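Local coordinates for protein shikimate dehydrogenase (NADP(+)) (Thermotoga maritima, PDB 3U62) that catalyses the reversible NADPH-linked reduction of 3-dehydroshikimate to shikimate, a step of the chorismate pathway that leads to the aromatic amino acids, at residues A[52-57]-A[85-90]; A[92-97]-A[222-227]; A[137-142]-A[152-157]; A[176-181]-A[200-205]. All coordinates share one frame; numbering follows the deposited sequence.

Contact 1 (A[52-57]-A[85-90])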
loop_
_atom_site.group_PDB
_atom_site.type_symbol
_atom_site.label_atom_id
_atom_site.label_comp_id
_atom_site.label_asym_id
_atom_site.label_seq_id
_atom_site.Cartn_x
_atom_site.Cartn_y
_atom_site.Cartn_z
ATOM N N GLU A 52 17.566 16.872 -5.000
ATOM C CA GLU A 52 17.166 17.751 -3.896
ATOM C C GLU A 52 16.837 17.035 -2.589
ATOM O O GLU A 52 16.855 17.648 -1.518
ATOM C CB GLU A 52 15.992 18.642 -4.320
ATOM C CG GLU A 52 16.393 19.780 -5.252
ATOM C CD GLU A 52 15.216 20.595 -5.768
ATOM O OE1 GLU A 52 14.064 20.345 -5.351
ATOM O OE2 GLU A 52 15.454 21.496 -6.604
ATOM N N TYR A 53 16.545 15.741 -2.682
ATOM C CA TYR A 53 16.150 14.957 -1.517
ATOM C C TYR A 53 17.097 13.787 -1.285
ATOM O O TYR A 53 17.555 13.154 -2.240
ATOM C CB TYR A 53 14.721 14.436 -1.691
ATOM C CG TYR A 53 13.670 15.520 -1.749
ATOM C CD1 TYR A 53 13.090 16.013 -0.581
ATOM C CD2 TYR A 53 13.250 16.050 -2.969
ATOM C CE1 TYR A 53 12.125 17.007 -0.624
ATOM C CE2 TYR A 53 12.283 17.043 -3.025
ATOM C CZ TYR A 53 11.725 17.515 -1.848
ATOM O OH TYR A 53 10.768 18.500 -1.885
ATOM N N ASP A 54 17.387 13.510 -0.016
ATOM C CA ASP A 54 18.186 12.342 0.363
ATOM C C ASP A 54 17.408 11.058 0.104
ATOM O O ASP A 54 17.970 10.055 -0.343
ATOM C CB ASP A 54 18.588 12.423 1.836
ATOM C CG ASP A 54 19.505 13.591 2.124
ATOM O OD1 ASP A 54 18.996 14.670 2.496
ATOM O OD2 ASP A 54 20.734 13.439 1.957
ATOM N N GLY A 55 16.113 11.103 0.395
ATOM C CA GLY A 55 15.221 9.979 0.169
ATOM C C GLY A 55 13.804 10.470 -0.008
ATOM O O GLY A 55 13.522 11.653 0.192
ATOM N N PHE A 56 12.913 9.564 -0.396
ATOM C CA PHE A 56 11.508 9.903 -0.566
ATOM C C PHE A 56 10.625 8.673 -0.666
ATOM O O PHE A 56 11.099 7.568 -0.937
ATOM C CB PHE A 56 11.289 10.819 -1.786
ATOM C CG PHE A 56 11.809 10.261 -3.087
ATOM C CD1 PHE A 56 10.980 9.520 -3.925
ATOM C CD2 PHE A 56 13.118 10.508 -3.491
ATOM C CE1 PHE A 56 11.454 9.015 -5.133
ATOM C CE2 PHE A 56 13.601 10.008 -4.697
ATOM C CZ PHE A 56 12.767 9.261 -5.521
ATOM N N ASN A 57 9.334 8.882 -0.429
ATOM C CA ASN A 57 8.333 7.874 -0.709
ATOM C C ASN A 57 7.675 8.149 -2.052
ATOM O O ASN A 57 7.575 9.300 -2.484
ATOM C CB ASN A 57 7.282 7.828 0.399
ATOM C CG ASN A 57 7.812 7.222 1.682
ATOM O OD1 ASN A 57 8.322 6.102 1.693
ATOM N ND2 ASN A 57 7.686 7.958 2.780
ATOM N N VAL A 85 12.682 5.345 -1.446
ATOM C CA VAL A 85 13.988 5.572 -2.050
ATOM C C VAL A 85 14.930 6.188 -1.026
ATOM O O VAL A 85 14.520 7.020 -0.215
ATOM C CB VAL A 85 13.889 6.482 -3.303
ATOM C CG1 VAL A 85 15.272 6.841 -3.842
ATOM C CG2 VAL A 85 13.066 5.805 -4.389
ATOM N N PHE A 86 16.187 5.754 -1.056
ATOM C CA PHE A 86 17.236 6.366 -0.254
ATOM C C PHE A 86 18.547 6.391 -1.029
ATOM O O PHE A 86 19.134 5.343 -1.314
ATOM C CB PHE A 86 17.405 5.638 1.085
ATOM C CG PHE A 86 18.284 6.363 2.075
ATOM C CD1 PHE A 86 18.095 7.718 2.343
ATOM C CD2 PHE A 86 19.286 5.681 2.760
ATOM C CE1 PHE A 86 18.901 8.385 3.262
ATOM C CE2 PHE A 86 20.096 6.339 3.683
ATOM C CZ PHE A 86 19.902 7.693 3.935
ATOM N N ARG A 87 18.980 7.602 -1.378
ATOM C CA ARG A 87 20.265 7.844 -2.038
ATOM C C ARG A 87 20.554 6.892 -3.199
ATOM O O ARG A 87 21.568 6.186 -3.215
ATOM C CB ARG A 87 21.398 7.877 -1.006
ATOM C CG ARG A 87 21.261 9.066 -0.081
ATOM C CD ARG A 87 22.251 9.082 1.057
ATOM N NE ARG A 87 22.147 10.362 1.751
ATOM C CZ ARG A 87 22.517 10.586 3.007
ATOM N NH1 ARG A 87 23.030 9.611 3.749
ATOM N NH2 ARG A 87 22.368 11.796 3.524
ATOM N N GLY A 88 19.636 6.877 -4.163
ATOM C CA GLY A 88 19.806 6.120 -5.397
ATOM C C GLY A 88 19.312 4.685 -5.359
ATOM O O GLY A 88 19.273 4.015 -6.393
ATOM N N LYS A 89 18.940 4.210 -4.172
ATOM C CA LYS A 89 18.465 2.837 -4.001
ATOM C C LYS A 89 16.957 2.814 -3.789
ATOM O O LYS A 89 16.411 3.651 -3.068
ATOM C CB LYS A 89 19.168 2.155 -2.820
ATOM C CG LYS A 89 20.690 2.287 -2.798
ATOM C CD LYS A 89 21.357 1.538 -3.946
ATOM C CE LYS A 89 22.849 1.818 -3.969
ATOM N NZ LYS A 89 23.466 1.401 -5.260
ATOM N N GLY A 90 16.292 1.850 -4.423
ATOM C CA GLY A 90 14.845 1.702 -4.317
ATOM C C GLY A 90 14.439 0.477 -3.518
ATOM O O GLY A 90 15.041 -0.590 -3.649
#
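F56 and V85 form an antiparallel hydrogen-bonded pair that joins strands 55-58 and 84-86 in the mixed sheet of the substrate-binding domain. The inner part is tightly packed. V85 CB stands over the middle of the F56 ring, a CH-pi contact 3.8 Å from the centroid, and its two methyls straddle the ring's far end, with CG2 3.6 Å from F56 CZ. I46, I49 and L50 of helix 42-52 also pack on F56. At the next pair, G55 and F86, the CA atoms are only 4.2 Å apart; a side chain on G55 would run into V85 O. Toward solvent, strand pairing gives way to the type I' turn from F86 to K89, and contact narrows to R87 and D54. R87 N bonds D54 O at 2.8 Å. Extended from CG to NE, the arginine lies alongside D54 in a salt bridge: R87 NH2 is 2.8 Å from D54 OD2, which is in the guanidinium plane yet is approached from above its own carboxylate.

Contact 2 (A[92-97]-A[222-227])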
loop_
_atom_site.group_PDB
_atom_site.type_symbol
_atom_site.label_atom_id
_atom_site.label_comp_id
_atom_site.label_asym_id
_atom_site.label_seq_id
_atom_site.Cartn_x
_atom_site.Cartn_y
_atom_site.Cartn_z
ATOM N N ASN A 92 10.869 -1.637 -1.442
ATOM C CA ASN A 92 9.433 -1.745 -1.245
ATOM C C ASN A 92 9.111 -2.089 0.202
ATOM O O ASN A 92 9.455 -3.168 0.689
ATOM C CB ASN A 92 8.803 -2.750 -2.212
ATOM C CG ASN A 92 7.290 -2.612 -2.293
ATOM O OD1 ASN A 92 6.751 -2.178 -3.311
ATOM N ND2 ASN A 92 6.599 -2.981 -1.220
ATOM N N THR A 93 8.455 -1.154 0.882
ATOM C CA THR A 93 8.088 -1.330 2.283
ATOM C C THR A 93 6.592 -1.596 2.442
ATOM O O THR A 93 6.126 -1.896 3.544
ATOM C CB THR A 93 8.498 -0.114 3.140
ATOM O OG1 THR A 93 7.802 1.053 2.686
ATOM C CG2 THR A 93 9.996 0.127 3.040
ATOM N N ASP A 94 5.849 -1.482 1.340
ATOM C CA ASP A 94 4.413 -1.768 1.337
ATOM C C ASP A 94 4.112 -3.208 1.743
ATOM O O ASP A 94 3.224 -3.443 2.564
ATOM C CB ASP A 94 3.785 -1.469 -0.032
ATOM C CG ASP A 94 3.416 -0.004 -0.210
ATOM O OD1 ASP A 94 3.272 0.721 0.799
ATOM O OD2 ASP A 94 3.258 0.423 -1.377
ATOM N N TRP A 95 4.851 -4.165 1.176
ATOM C CA TRP A 95 4.638 -5.579 1.495
ATOM C C TRP A 95 4.964 -5.894 2.953
ATOM O O TRP A 95 4.299 -6.727 3.576
ATOM C CB TRP A 95 5.397 -6.512 0.538
ATOM C CG TRP A 95 6.889 -6.596 0.737
ATOM C CD1 TRP A 95 7.837 -5.844 0.110
ATOM C CD2 TRP A 95 7.600 -7.501 1.596
ATOM N NE1 TRP A 95 9.093 -6.214 0.526
ATOM C CE2 TRP A 95 8.978 -7.227 1.440
ATOM C CE3 TRP A 95 7.207 -8.510 2.489
ATOM C CZ2 TRP A 95 9.965 -7.922 2.142
ATOM C CZ3 TRP A 95 8.192 -9.203 3.187
ATOM C CH2 TRP A 95 9.556 -8.903 3.007
ATOM N N VAL A 96 5.986 -5.224 3.485
ATOM C CA VAL A 96 6.338 -5.313 4.902
ATOM C C VAL A 96 5.180 -4.787 5.751
ATOM O O VAL A 96 4.821 -5.394 6.764
ATOM C CB VAL A 96 7.644 -4.533 5.220
ATOM C CG1 VAL A 96 7.868 -4.407 6.726
ATOM C CG2 VAL A 96 8.844 -5.206 4.560
ATOM N N GLY A 97 4.600 -3.666 5.321
ATOM C CA GLY A 97 3.422 -3.095 5.968
ATOM C C GLY A 97 2.264 -4.073 6.038
ATOM O O GLY A 97 1.581 -4.158 7.060
ATOM N N ASN A 222 -4.609 1.759 7.860
ATOM C CA ASN A 222 -3.834 2.448 8.894
ATOM C C ASN A 222 -2.675 1.631 9.474
ATOM O O ASN A 222 -1.605 2.186 9.741
ATOM C CB ASN A 222 -4.740 2.991 10.006
ATOM C CG ASN A 222 -5.533 1.903 10.709
ATOM O OD1 ASN A 222 -5.908 0.894 10.109
ATOM N ND2 ASN A 222 -5.803 2.110 11.993
ATOM N N LEU A 223 -2.884 0.328 9.671
ATOM C CA LEU A 223 -1.817 -0.557 10.157
ATOM C C LEU A 223 -0.707 -0.723 9.122
ATOM O O LEU A 223 0.478 -0.666 9.463
ATOM C CB LEU A 223 -2.372 -1.929 10.558
ATOM C CG LEU A 223 -2.951 -2.115 11.966
ATOM C CD1 LEU A 223 -3.708 -3.436 12.043
ATOM C CD2 LEU A 223 -1.856 -2.065 13.036
ATOM N N MET A 224 -1.100 -0.930 7.866
ATOM C CA MET A 224 -0.164 -1.014 6.746
ATOM C C MET A 224 0.676 0.259 6.649
ATOM O O MET A 224 1.894 0.188 6.474
ATOM C CB MET A 224 -0.921 -1.259 5.437
ATOM C CG MET A 224 -0.047 -1.390 4.197
ATOM S SD MET A 224 -1.044 -1.521 2.700
ATOM C CE MET A 224 0.226 -1.470 1.437
ATOM N N PHE A 225 0.019 1.411 6.773
ATOM C CA PHE A 225 0.701 2.704 6.753
ATOM C C PHE A 225 1.705 2.830 7.897
ATOM O O PHE A 225 2.840 3.265 7.690
ATOM C CB PHE A 225 -0.299 3.866 6.806
ATOM C CG PHE A 225 0.359 5.212 6.892
ATOM C CD1 PHE A 225 0.787 5.866 5.741
ATOM C CD2 PHE A 225 0.584 5.815 8.128
ATOM C CE1 PHE A 225 1.413 7.106 5.814
ATOM C CE2 PHE A 225 1.212 7.053 8.213
ATOM C CZ PHE A 225 1.628 7.701 7.055
ATOM N N TYR A 226 1.266 2.460 9.099
ATOM C CA TYR A 226 2.088 2.489 10.307
ATOM C C TYR A 226 3.371 1.685 10.123
ATOM O O TYR A 226 4.465 2.187 10.393
ATOM C CB TYR A 226 1.272 1.944 11.486
ATOM C CG TYR A 226 1.969 1.918 12.832
ATOM C CD1 TYR A 226 1.959 3.034 13.668
ATOM C CD2 TYR A 226 2.601 0.759 13.290
ATOM C CE1 TYR A 226 2.582 3.009 14.914
ATOM C CE2 TYR A 226 3.229 0.722 14.533
ATOM C CZ TYR A 226 3.213 1.850 15.339
ATOM O OH TYR A 226 3.832 1.818 16.569
ATOM N N TYR A 227 3.237 0.450 9.648
ATOM C CA TYR A 227 4.385 -0.444 9.540
ATOM C C TYR A 227 5.297 -0.163 8.346
ATOM O O TYR A 227 6.502 -0.416 8.428
ATOM C CB TYR A 227 3.947 -1.907 9.576
ATOM C CG TYR A 227 3.496 -2.372 10.944
ATOM C CD1 TYR A 227 2.182 -2.780 11.165
ATOM C CD2 TYR A 227 4.385 -2.405 12.022
ATOM C CE1 TYR A 227 1.760 -3.212 12.418
ATOM C CE2 TYR A 227 3.977 -2.832 13.280
ATOM C CZ TYR A 227 2.665 -3.237 13.470
ATOM O OH TYR A 227 2.257 -3.658 14.713
#
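G97 and M224 bring helices 94-101 and 222-235 close together, with their CA atoms 4.2 Å apart. Glycine makes this possible: a CB on G97 would point at the partner helix and collide with M224 O. Its own carbonyl is pressed against that helix, G97 O lying 3.6 Å from M224 CA. No hydrogen bond links the two segments, so they meet through van der Waals packing. M224 leaves its helix with CG anti to the backbone N (chi1 -179°) and stays extended to the terminal methyl, passing G97 C with CG at 4.0 Å. The methyl then settles against D94, where M224 CE is 3.8 Å from D94 OD1 and equally far from D94 O. One turn further on, Y227 applies CB to the glycine, 3.8 Å from G97 CA, while its ring leads away from the contact, touches K100 and is covered over the centre of one face by CD2 of Y226. D94, predicted to bind shikimate, lies beside N83 and near K63, the predicted proton acceptor. Such a pair of helices connecting the two domains beside the substrate cleft is a feature of shikimate dehydrogenases.

Contact 3 (A[137-142]-A[152-157]). With SO4 (sulfate ion), chain E; SO4 (sulfate ion), chain D.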
loop_
_atom_site.group_PDB
_atom_site.type_symbol
_atom_site.label_atom_id
_atom_site.label_comp_id
_atom_site.label_asym_id
_atom_site.label_seq_id
_atom_site.Cartn_x
_atom_site.Cartn_y
_atom_site.Cartn_z
ATOM N N VAL A 137 -6.831 -12.604 -8.370
ATOM C CA VAL A 137 -6.783 -11.177 -8.653
ATOM C C VAL A 137 -7.992 -10.783 -9.495
ATOM O O VAL A 137 -8.304 -11.432 -10.494
ATOM C CB VAL A 137 -5.466 -10.780 -9.367
ATOM C CG1 VAL A 137 -5.490 -9.318 -9.802
ATOM C CG2 VAL A 137 -4.271 -11.041 -8.464
ATOM N N VAL A 138 -8.677 -9.726 -9.068
ATOM C CA VAL A 138 -9.787 -9.156 -9.821
ATOM C C VAL A 138 -9.424 -7.710 -10.135
ATOM O O VAL A 138 -9.307 -6.886 -9.226
ATOM C CB VAL A 138 -11.112 -9.220 -9.022
ATOM C CG1 VAL A 138 -12.257 -8.624 -9.823
ATOM C CG2 VAL A 138 -11.434 -10.653 -8.635
ATOM N N ASN A 139 -9.226 -7.404 -11.413
ATOM C CA ASN A 139 -8.789 -6.062 -11.795
ATOM C C ASN A 139 -9.513 -5.471 -13.007
ATOM O O ASN A 139 -10.343 -6.132 -13.637
ATOM C CB ASN A 139 -7.264 -6.013 -11.967
ATOM C CG ASN A 139 -6.809 -6.490 -13.333
ATOM O OD1 ASN A 139 -7.155 -7.587 -13.777
ATOM N ND2 ASN A 139 -6.018 -5.663 -14.009
ATOM N N ARG A 140 -9.176 -4.223 -13.323
ATOM C CA ARG A 140 -9.908 -3.443 -14.313
ATOM C C ARG A 140 -9.194 -3.321 -15.657
ATOM O O ARG A 140 -9.839 -3.407 -16.707
ATOM C CB ARG A 140 -10.218 -2.047 -13.762
ATOM C CG ARG A 140 -11.158 -2.045 -12.560
ATOM C CD ARG A 140 -11.081 -0.736 -11.781
ATOM N NE ARG A 140 -9.758 -0.527 -11.188
ATOM C CZ ARG A 140 -9.396 0.560 -10.506
ATOM N NH1 ARG A 140 -10.252 1.556 -10.318
ATOM N NH2 ARG A 140 -8.168 0.648 -10.011
ATOM N N THR A 141 -7.875 -3.135 -15.631
ATOM C CA THR A 141 -7.128 -2.815 -16.851
ATOM C C THR A 141 -6.315 -3.988 -17.391
ATOM O O THR A 141 -5.709 -4.747 -16.624
ATOM C CB THR A 141 -6.188 -1.597 -16.655
ATOM O OG1 THR A 141 -5.133 -1.939 -15.747
ATOM C CG2 THR A 141 -6.947 -0.399 -16.100
ATOM N N ILE A 142 -6.307 -4.121 -18.715
ATOM C CA ILE A 142 -5.583 -5.191 -19.397
ATOM C C ILE A 142 -4.077 -5.063 -19.189
ATOM O O ILE A 142 -3.394 -6.057 -18.934
ATOM C CB ILE A 142 -5.914 -5.222 -20.909
ATOM C CG1 ILE A 142 -7.412 -5.497 -21.111
ATOM C CG2 ILE A 142 -5.084 -6.289 -21.631
ATOM C CD1 ILE A 142 -7.923 -5.224 -22.517
ATOM N N VAL A 152 -1.043 -16.437 -9.734
ATOM C CA VAL A 152 -2.401 -16.065 -9.353
ATOM C C VAL A 152 -3.371 -16.386 -10.487
ATOM O O VAL A 152 -2.953 -16.593 -11.630
ATOM C CB VAL A 152 -2.501 -14.550 -9.000
ATOM C CG1 VAL A 152 -1.641 -14.212 -7.785
ATOM C CG2 VAL A 152 -2.115 -13.673 -10.197
ATOM N N LYS A 153 -4.661 -16.440 -10.169
ATOM C CA LYS A 153 -5.696 -16.458 -11.196
ATOM C C LYS A 153 -6.197 -15.032 -11.379
ATOM O O LYS A 153 -6.231 -14.256 -10.418
ATOM C CB LYS A 153 -6.838 -17.400 -10.813
ATOM C CG LYS A 153 -6.431 -18.867 -10.788
ATOM C CD LYS A 153 -7.614 -19.778 -10.530
ATOM C CE LYS A 153 -7.189 -21.241 -10.548
ATOM N NZ LYS A 153 -8.346 -22.166 -10.393
ATOM N N ILE A 154 -6.569 -14.681 -12.606
ATOM C CA ILE A 154 -6.957 -13.306 -12.919
ATOM C C ILE A 154 -8.373 -13.238 -13.495
ATOM O O ILE A 154 -8.717 -13.970 -14.426
ATOM C CB ILE A 154 -5.929 -12.618 -13.863
ATOM C CG1 ILE A 154 -4.521 -12.666 -13.250
ATOM C CG2 ILE A 154 -6.325 -11.157 -14.128
ATOM C CD1 ILE A 154 -3.389 -12.434 -14.238
ATOM N N PHE A 155 -9.181 -12.349 -12.917
ATOM C CA PHE A 155 -10.578 -12.166 -13.298
ATOM C C PHE A 155 -10.868 -10.686 -13.538
ATOM O O PHE A 155 -10.141 -9.820 -13.046
ATOM C CB PHE A 155 -11.503 -12.699 -12.197
ATOM C CG PHE A 155 -11.263 -14.141 -11.844
ATOM C CD1 PHE A 155 -10.467 -14.480 -10.753
ATOM C CD2 PHE A 155 -11.832 -15.161 -12.600
ATOM C CE1 PHE A 155 -10.240 -15.813 -10.422
ATOM C CE2 PHE A 155 -11.612 -16.497 -12.279
ATOM C CZ PHE A 155 -10.814 -16.825 -11.186
ATOM N N SER A 156 -11.924 -10.402 -14.295
ATOM C CA SER A 156 -12.362 -9.025 -14.523
ATOM C C SER A 156 -13.324 -8.576 -13.422
ATOM O O SER A 156 -13.881 -9.408 -12.702
ATOM C CB SER A 156 -12.993 -8.880 -15.909
ATOM O OG SER A 156 -13.929 -9.918 -16.159
ATOM N N LEU A 157 -13.520 -7.263 -13.299
ATOM C CA LEU A 157 -14.292 -6.687 -12.192
ATOM C C LEU A 157 -15.768 -7.102 -12.171
ATOM O O LEU A 157 -16.396 -7.103 -11.104
ATOM C CB LEU A 157 -14.160 -5.158 -12.169
ATOM C CG LEU A 157 -14.485 -4.431 -10.859
ATOM C CD1 LEU A 157 -13.408 -4.648 -9.800
ATOM C CD2 LEU A 157 -14.702 -2.945 -11.105
HETATM S S SO4 E . -6.512 -2.133 -11.939
HETATM O O1 SO4 E . -6.715 -0.740 -12.327
HETATM O O2 SO4 E . -6.142 -2.918 -13.117
HETATM O O3 SO4 E . -7.749 -2.666 -11.376
HETATM O O4 SO4 E . -5.450 -2.213 -10.940
HETATM S S SO4 D . -5.535 3.055 -8.275
HETATM O O1 SO4 D . -5.487 4.334 -8.981
HETATM O O2 SO4 D . -4.695 2.076 -8.965
HETATM O O3 SO4 D . -6.912 2.570 -8.237
HETATM O O4 SO4 D . -5.041 3.232 -6.913
HETATM O O HOH W 1 -12.579 -5.536 -15.147
#
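V137 and V138 of strand 135-139 pair in parallel with I154 and F155 of strand 153-156, the two strands of a beta-alpha-beta crossover at the edge of the Rossmann-type sheet. V137 N bonds K153 O and V137 O accepts from F155 N, both at 2.7 Å. On the V137 and I154 face, V137 CG2 abuts V152 CG2 at 3.8 Å. On the other face, the methyls of V138 fork over the neighbouring strand: CG2 rests on F155 CB, and CG1 pushes into the bend after the strand, 3.7 Å from L157 CA. L157 fills in beyond, its CD1 against V138 CG1 and its CD2 beside R140 CG; a water bridges N139 O and L157 N. In N139, chi1 (83°) sets CG between the backbone N and the carbonyl carbon. Its OD1 lies 3.7 Å from I154 CG2, and ND2 bonds a sulfate, to whose O2 T141 N and OG1 also donate. An alanine in place of N139 would probably leave that sulfate oxygen short of one donor and open a gap beside the I154 methyl. N139 to I142 belong to the predicted NADP(+) site, and the sulfates, probably from the crystallisation liquor, are consistent with an anion pocket there. R140, bent at chi3, grips the same sulfate: NE meets its O3 at 2.9 Å almost in line (176°), while NH2 reaches O3 of a second sulfate.

Contact 4 (A[176-181]-A[200-205])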
loop_
_atom_site.group_PDB
_atom_site.type_symbol
_atom_site.label_atom_id
_atom_site.label_comp_id
_atom_site.label_asym_id
_atom_site.label_seq_id
_atom_site.Cartn_x
_atom_site.Cartn_y
_atom_site.Cartn_z
ATOM N N VAL A 176 -10.606 2.740 -5.340
ATOM C CA VAL A 176 -12.067 2.672 -5.232
ATOM C C VAL A 176 -12.467 2.657 -3.757
ATOM O O VAL A 176 -12.145 1.716 -3.025
ATOM C CB VAL A 176 -12.661 1.435 -5.961
ATOM C CG1 VAL A 176 -14.179 1.370 -5.775
ATOM C CG2 VAL A 176 -12.316 1.467 -7.447
ATOM N N GLY A 177 -13.170 3.710 -3.335
ATOM C CA GLY A 177 -13.554 3.875 -1.935
ATOM C C GLY A 177 -13.039 5.171 -1.335
ATOM O O GLY A 177 -13.575 5.649 -0.332
ATOM N N MET A 178 -12.000 5.738 -1.948
ATOM C CA MET A 178 -11.398 6.987 -1.477
ATOM C C MET A 178 -12.370 8.162 -1.552
ATOM O O MET A 178 -12.361 9.039 -0.687
ATOM C CB MET A 178 -10.123 7.311 -2.259
ATOM C CG MET A 178 -8.955 6.389 -1.942
ATOM S SD MET A 178 -7.355 7.086 -2.394
ATOM C CE MET A 178 -7.146 8.325 -1.116
ATOM N N LYS A 179 -13.205 8.167 -2.589
ATOM C CA LYS A 179 -14.213 9.209 -2.768
ATOM C C LYS A 179 -15.621 8.671 -2.487
ATOM O O LYS A 179 -16.619 9.222 -2.960
ATOM C CB LYS A 179 -14.112 9.816 -4.173
ATOM C CG LYS A 179 -12.786 10.526 -4.440
ATOM C CD LYS A 179 -12.686 11.032 -5.868
ATOM C CE LYS A 179 -11.367 11.753 -6.100
ATOM N NZ LYS A 179 -11.240 12.247 -7.499
ATOM N N GLY A 180 -15.685 7.589 -1.712
ATOM C CA GLY A 180 -16.952 6.988 -1.298
ATOM C C GLY A 180 -17.569 6.015 -2.289
ATOM O O GLY A 180 -18.753 5.685 -2.174
ATOM N N GLU A 181 -16.777 5.555 -3.257
ATOM C CA GLU A 181 -17.261 4.612 -4.272
ATOM C C GLU A 181 -17.402 3.201 -3.708
ATOM O O GLU A 181 -16.697 2.819 -2.770
ATOM C CB GLU A 181 -16.343 4.582 -5.505
ATOM C CG GLU A 181 -15.985 5.944 -6.095
ATOM C CD GLU A 181 -14.642 6.460 -5.602
ATOM O OE1 GLU A 181 -14.287 6.211 -4.431
ATOM O OE2 GLU A 181 -13.940 7.127 -6.394
ATOM N N ILE A 200 -6.905 1.451 1.777
ATOM C CA ILE A 200 -7.310 2.833 2.012
ATOM C C ILE A 200 -7.338 3.114 3.511
ATOM O O ILE A 200 -7.885 2.339 4.302
ATOM C CB ILE A 200 -8.656 3.177 1.329
ATOM C CG1 ILE A 200 -8.529 2.993 -0.188
ATOM C CG2 ILE A 200 -9.082 4.613 1.651
ATOM C CD1 ILE A 200 -9.850 2.885 -0.928
ATOM N N TYR A 201 -6.721 4.234 3.869
ATOM C CA TYR A 201 -6.428 4.605 5.243
ATOM C C TYR A 201 -7.676 4.813 6.114
ATOM O O TYR A 201 -7.677 4.473 7.299
ATOM C CB TYR A 201 -5.547 5.862 5.224
ATOM C CG TYR A 201 -5.231 6.424 6.581
ATOM C CD1 TYR A 201 -6.034 7.417 7.143
ATOM C CD2 TYR A 201 -4.138 5.963 7.311
ATOM C CE1 TYR A 201 -5.759 7.937 8.396
ATOM C CE2 TYR A 201 -3.853 6.477 8.573
ATOM C CZ TYR A 201 -4.668 7.467 9.105
ATOM O OH TYR A 201 -4.405 7.994 10.348
ATOM N N PHE A 202 -8.729 5.363 5.512
ATOM C CA PHE A 202 -9.953 5.738 6.227
ATOM C C PHE A 202 -11.125 4.822 5.864
ATOM O O PHE A 202 -11.020 4.011 4.940
ATOM C CB PHE A 202 -10.307 7.207 5.939
ATOM C CG PHE A 202 -10.196 7.597 4.483
ATOM C CD1 PHE A 202 -11.251 7.368 3.601
ATOM C CD2 PHE A 202 -9.041 8.208 3.995
ATOM C CE1 PHE A 202 -11.154 7.729 2.257
ATOM C CE2 PHE A 202 -8.934 8.573 2.652
ATOM C CZ PHE A 202 -9.994 8.333 1.783
ATOM N N ASP A 203 -12.231 4.955 6.601
ATOM C CA ASP A 203 -13.437 4.162 6.357
ATOM C C ASP A 203 -13.921 4.289 4.919
ATOM O O ASP A 203 -14.092 5.397 4.398
ATOM C CB ASP A 203 -14.567 4.567 7.310
ATOM C CG ASP A 203 -14.430 3.953 8.694
ATOM O OD1 ASP A 203 -13.463 3.204 8.950
ATOM O OD2 ASP A 203 -15.308 4.228 9.541
ATOM N N THR A 204 -14.117 3.140 4.285
ATOM C CA THR A 204 -14.681 3.063 2.947
ATOM C C THR A 204 -16.023 2.348 3.038
ATOM O O THR A 204 -16.294 1.680 4.041
ATOM C CB THR A 204 -13.760 2.273 1.996
ATOM O OG1 THR A 204 -13.529 0.961 2.528
ATOM C CG2 THR A 204 -12.426 2.982 1.824
ATOM N N PRO A 205 -16.875 2.485 2.001
ATOM C CA PRO A 205 -18.115 1.712 1.974
ATOM C C PRO A 205 -17.897 0.208 2.190
ATOM O O PRO A 205 -18.709 -0.433 2.861
ATOM C CB PRO A 205 -18.660 1.986 0.573
ATOM C CG PRO A 205 -18.183 3.359 0.267
ATOM C CD PRO A 205 -16.806 3.442 0.879
#
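E181 OE1 is gripped by two backbone amides, G177 N at 3.0 Å and K179 N at 2.9 Å, which approach from opposite faces of the carboxylate. They tie the acid back onto the type I turn from G177 to G180, which is packed against residues 200-205 without any hydrogen bond across. I200 reaches the turn with CD1, 3.3 Å from V176 O and 3.8 Å from M178 CG, while its CG2 sits over the centre of the F202 ring. With chi1 at 45°, F202 has CG between its backbone N and carbonyl carbon, and the ring presents its edge to M178 O, 3.4 Å from CE1. M178 crosses it at about a right angle, its bent end laying CE near F202 CZ. An alanine in place of I200 removes CG1, CG2 and CD1 and would probably open a gap between M178 CG and the F202 ring, leaving that ring less firmly packed. G177 is hemmed in by I200 CD1 and T204 CG2, and a side chain there would be tight against both. P205 CG packs on the end of the turn, 3.4 Å from both G180 O and E181 O. T204 OG1 bonds D198 and makes a weak N-cap bond to V207 N at the start of helix 205-213. The contact joins the loops that follow strands 169-172 and 195-198, neighbours in the parallel sheet, just ahead of helices 187-190 and 205-213.

How the contacts relate
Contact 1 lies in the mixed sheet of the substrate-binding domain, contacts 3 and 4 in the parallel-sheet nucleotide-binding domain, and contact 2 between them, about 7 Å from the centre of the chain. Strand 89-91 of contact 1 runs on into helix 94-101 of contact 2, their centres about 18 Å apart. Contacts 3 and 4 then follow in turn, both within the sequence between the two helices of contact 2, so that the returning helix 222-235 comes after the parallel sheet. Contact 4 touches both neighbours, through Y201 on N222 and V176 on R140. Packing thus runs from the predicted NADP(+) residues of contact 3 through contact 4 to contact 2, which holds D94 of the predicted shikimate site.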